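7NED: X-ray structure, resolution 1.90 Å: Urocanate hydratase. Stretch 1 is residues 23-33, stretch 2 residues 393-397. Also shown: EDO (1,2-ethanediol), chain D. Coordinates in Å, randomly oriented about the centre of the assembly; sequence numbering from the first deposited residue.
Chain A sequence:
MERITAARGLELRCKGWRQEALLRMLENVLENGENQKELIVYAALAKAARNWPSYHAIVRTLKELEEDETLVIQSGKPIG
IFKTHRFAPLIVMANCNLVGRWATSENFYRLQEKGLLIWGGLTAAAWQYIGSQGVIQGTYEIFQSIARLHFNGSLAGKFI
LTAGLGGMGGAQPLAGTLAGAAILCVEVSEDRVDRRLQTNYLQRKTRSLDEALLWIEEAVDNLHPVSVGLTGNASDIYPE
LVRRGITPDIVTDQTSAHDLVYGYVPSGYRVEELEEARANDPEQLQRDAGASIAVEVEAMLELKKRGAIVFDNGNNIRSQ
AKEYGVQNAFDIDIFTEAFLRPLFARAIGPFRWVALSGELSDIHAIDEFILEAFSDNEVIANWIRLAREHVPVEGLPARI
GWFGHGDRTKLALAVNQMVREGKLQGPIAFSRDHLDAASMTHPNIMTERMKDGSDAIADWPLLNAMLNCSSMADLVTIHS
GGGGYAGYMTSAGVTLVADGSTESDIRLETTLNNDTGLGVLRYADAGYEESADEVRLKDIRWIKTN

Stretch 1 23-33: LRMLENVLENG
Stretch 2 393-397: VEGLP

The last turns of a helix hold a short irregular segment of the same chain through two asparagine side chains that bind its backbone, with a leucine packed alongside. Residues 23–31 are helical, phi/psi staying near -65/-39, and successive i+4 to i backbone hydrogen bonds run as far as Asn32 N to Asn28 O (3.0 Å); the bond from Leu30 N to Leu26 O, at 3.3 Å, is weak. Asn32 is the first residue to leave helical phi/psi (-89/11), and Gly33 follows extended at -78/148, its N bonded to Leu30 O at 3.0 Å. Residues 393–397 form no regular helix or strand: Val393 (-73/135), Glu394 (-131/110), Leu396 (-62/138) and Pro397 (-52/135) are extended, whereas Gly395 turns through 66/-138. The register is set by Asn32 and Gly395, whose CA atoms lie 5.7 Å apart, and the contact buries 271 Å² summed over both sides.

Asn28, one helical turn before Asn32, points its CA-to-CB bond toward the segment with chi1 t (-171°) and chi2 50°. Its OD1 accepts a nearly straight hydrogen bond from Leu396 N (2.8 Å, 174°). Its ND2 donates to water 1 at 2.9 Å, and that water donates to Leu396 O at 2.8 Å, so the amide engages both backbone polar atoms of Leu396, one directly and one through water. Asn32, also directed toward the segment, has chi1 m (-70°) and chi2 -33°; its ND2 donates to Glu394 O at 3.0 Å, with a more bent angle of 143°. Asn32 OD1 also lies 3.0 Å from Gly395 N, but the angle is too poor for a hydrogen bond.

Gly395 lies close against these amides. Asn28 OD1 is 3.6 Å and Glu31 OE2 3.5 Å from Gly395 CA; an ideal CB there would lie 2.5 Å from both Asn32 ND2 and Asn28 OD1, a clash with each, and the positive phi independently favours glycine. Glu31 reaches this point through an extended side chain, chi1 and chi2 both t and chi3 -7°, while its carboxylate oxygens are hydrogen-bonded elsewhere in the structure.

Leu396, chi1 m (-68°) and chi2 t (177°), sets its CB sideways and gives the largest covered area of any residue, 72 Å². Its CD1 lies 4.2 Å from Arg24 O and 4.4 Å from Arg24 CB, a loose approach to the helix one turn before Asn28. Glu394 is modelled only to CB, which lies 3.8 Å from Asn32 OD1.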

# COMPACT_ATOMS: atom_id res chain seq x y z
N LEU A 23 -14.71 3.24 -19.37
CA LEU A 23 -15.99 3.94 -19.14
C LEU A 23 -17.14 2.94 -19.12
O LEU A 23 -18.01 2.99 -18.24
CB LEU A 23 -16.23 5.00 -20.24
CG LEU A 23 -17.59 5.71 -20.17
CD1 LEU A 23 -17.75 6.43 -18.80
CD2 LEU A 23 -17.72 6.69 -21.31
N ARG A 24 -17.14 2.01 -20.06
CA ARG A 24 -18.23 1.03 -20.07
C ARG A 24 -18.16 0.09 -18.88
O ARG A 24 -19.20 -0.40 -18.42
CB ARG A 24 -18.20 0.24 -21.37
CG ARG A 24 -18.58 1.13 -22.53
CD ARG A 24 -18.73 0.32 -23.82
NE ARG A 24 -18.99 1.24 -24.93
CZ ARG A 24 -19.47 0.85 -26.12
NH1 ARG A 24 -19.75 -0.44 -26.36
NH2 ARG A 24 -19.68 1.76 -27.05
N MET A 25 -16.95 -0.24 -18.40
CA MET A 25 -16.88 -1.08 -17.21
C MET A 25 -17.43 -0.34 -15.99
O MET A 25 -18.10 -0.94 -15.12
CB MET A 25 -15.42 -1.50 -17.00
CG MET A 25 -14.99 -2.51 -18.01
SD MET A 25 -13.34 -3.00 -17.65
CE MET A 25 -13.56 -4.35 -16.45
N LEU A 26 -17.16 0.95 -15.90
CA LEU A 26 -17.78 1.75 -14.85
C LEU A 26 -19.30 1.70 -14.95
O LEU A 26 -20.00 1.42 -13.96
CB LEU A 26 -17.27 3.20 -14.92
CG LEU A 26 -18.01 4.24 -14.08
CD1 LEU A 26 -18.03 3.89 -12.59
CD2 LEU A 26 -17.41 5.63 -14.29
N GLU A 27 -19.84 1.94 -16.14
CA GLU A 27 -21.27 1.86 -16.32
C GLU A 27 -21.78 0.48 -15.97
O GLU A 27 -22.85 0.33 -15.35
CB GLU A 27 -21.63 2.21 -17.76
CG GLU A 27 -21.34 3.65 -18.08
CD GLU A 27 -21.46 3.95 -19.55
OE1 GLU A 27 -21.17 3.08 -20.39
OE2 GLU A 27 -21.88 5.07 -19.88
N ASN A 28 -21.02 -0.55 -16.36
CA ASN A 28 -21.45 -1.93 -16.19
C ASN A 28 -21.52 -2.34 -14.72
O ASN A 28 -22.42 -3.10 -14.34
CB ASN A 28 -20.50 -2.86 -16.95
CG ASN A 28 -21.01 -4.29 -17.00
OD1 ASN A 28 -22.18 -4.53 -17.36
ND2 ASN A 28 -20.13 -5.26 -16.66
N VAL A 29 -20.59 -1.88 -13.87
CA VAL A 29 -20.72 -2.27 -12.46
C VAL A 29 -21.91 -1.55 -11.83
O VAL A 29 -22.50 -2.05 -10.87
CB VAL A 29 -19.43 -2.02 -11.63
CG1 VAL A 29 -18.23 -2.73 -12.24
CG2 VAL A 29 -19.15 -0.53 -11.46
N LEU A 30 -22.26 -0.36 -12.33
CA LEU A 30 -23.46 0.30 -11.82
C LEU A 30 -24.72 -0.39 -12.35
O LEU A 30 -25.69 -0.61 -11.61
CB LEU A 30 -23.44 1.80 -12.17
CG LEU A 30 -22.40 2.64 -11.40
CD1 LEU A 30 -22.25 4.06 -11.97
CD2 LEU A 30 -22.73 2.71 -9.93
N GLU A 31 -24.68 -0.82 -13.61
CA GLU A 31 -25.80 -1.55 -14.17
C GLU A 31 -26.07 -2.83 -13.38
O GLU A 31 -27.23 -3.18 -13.13
CB GLU A 31 -25.54 -1.86 -15.65
CG GLU A 31 -26.67 -2.71 -16.32
CD GLU A 31 -26.48 -2.85 -17.82
OE1 GLU A 31 -25.56 -2.21 -18.39
OE2 GLU A 31 -27.26 -3.62 -18.44
N ASN A 32 -25.02 -3.56 -13.01
CA ASN A 32 -25.17 -4.77 -12.22
C ASN A 32 -25.17 -4.50 -10.73
O ASN A 32 -25.10 -5.46 -9.95
CB ASN A 32 -24.09 -5.78 -12.57
CG ASN A 32 -24.28 -6.36 -13.96
OD1 ASN A 32 -25.41 -6.51 -14.40
ND2 ASN A 32 -23.19 -6.62 -14.67
N GLY A 33 -25.26 -3.25 -10.31
CA GLY A 33 -25.08 -2.94 -8.92
C GLY A 33 -26.32 -3.26 -8.12
O GLY A 33 -27.45 -3.18 -8.62
N VAL A 393 -27.13 -13.73 -18.75
CA VAL A 393 -26.42 -12.50 -18.99
C VAL A 393 -26.79 -11.50 -17.92
O VAL A 393 -27.90 -11.40 -17.56
CB VAL A 393 -26.72 -11.95 -20.39
CG1 VAL A 393 -26.37 -10.48 -20.54
CG2 VAL A 393 -25.98 -12.76 -21.43
N GLU A 394 -25.81 -10.82 -17.39
CA GLU A 394 -26.01 -9.80 -16.40
C GLU A 394 -25.21 -8.57 -16.82
O GLU A 394 -24.03 -8.59 -16.79
CB GLU A 394 -25.60 -10.29 -15.03
N GLY A 395 -25.90 -7.53 -17.22
CA GLY A 395 -25.26 -6.35 -17.74
C GLY A 395 -24.59 -6.71 -19.04
O GLY A 395 -25.11 -7.43 -19.82
N LEU A 396 -23.39 -6.22 -19.26
CA LEU A 396 -22.65 -6.62 -20.44
C LEU A 396 -22.38 -8.12 -20.39
O LEU A 396 -22.06 -8.64 -19.32
CB LEU A 396 -21.32 -5.87 -20.52
CG LEU A 396 -21.45 -4.37 -20.78
CD1 LEU A 396 -20.07 -3.73 -20.77
CD2 LEU A 396 -22.13 -4.18 -22.15
N PRO A 397 -22.53 -8.84 -21.50
CA PRO A 397 -22.14 -10.26 -21.51
C PRO A 397 -20.72 -10.42 -21.00
O PRO A 397 -19.83 -9.66 -21.39
CB PRO A 397 -22.25 -10.66 -22.98
CG PRO A 397 -23.29 -9.67 -23.55
CD PRO A 397 -23.01 -8.38 -22.83
C1 EDO D . -31.25 0.56 -7.88
O1 EDO D . -30.64 1.62 -7.19
C2 EDO D . -30.24 -0.11 -8.76
O2 EDO D . -29.44 -1.06 -8.08
O HOH W 1 -21.01 -8.06 -16.84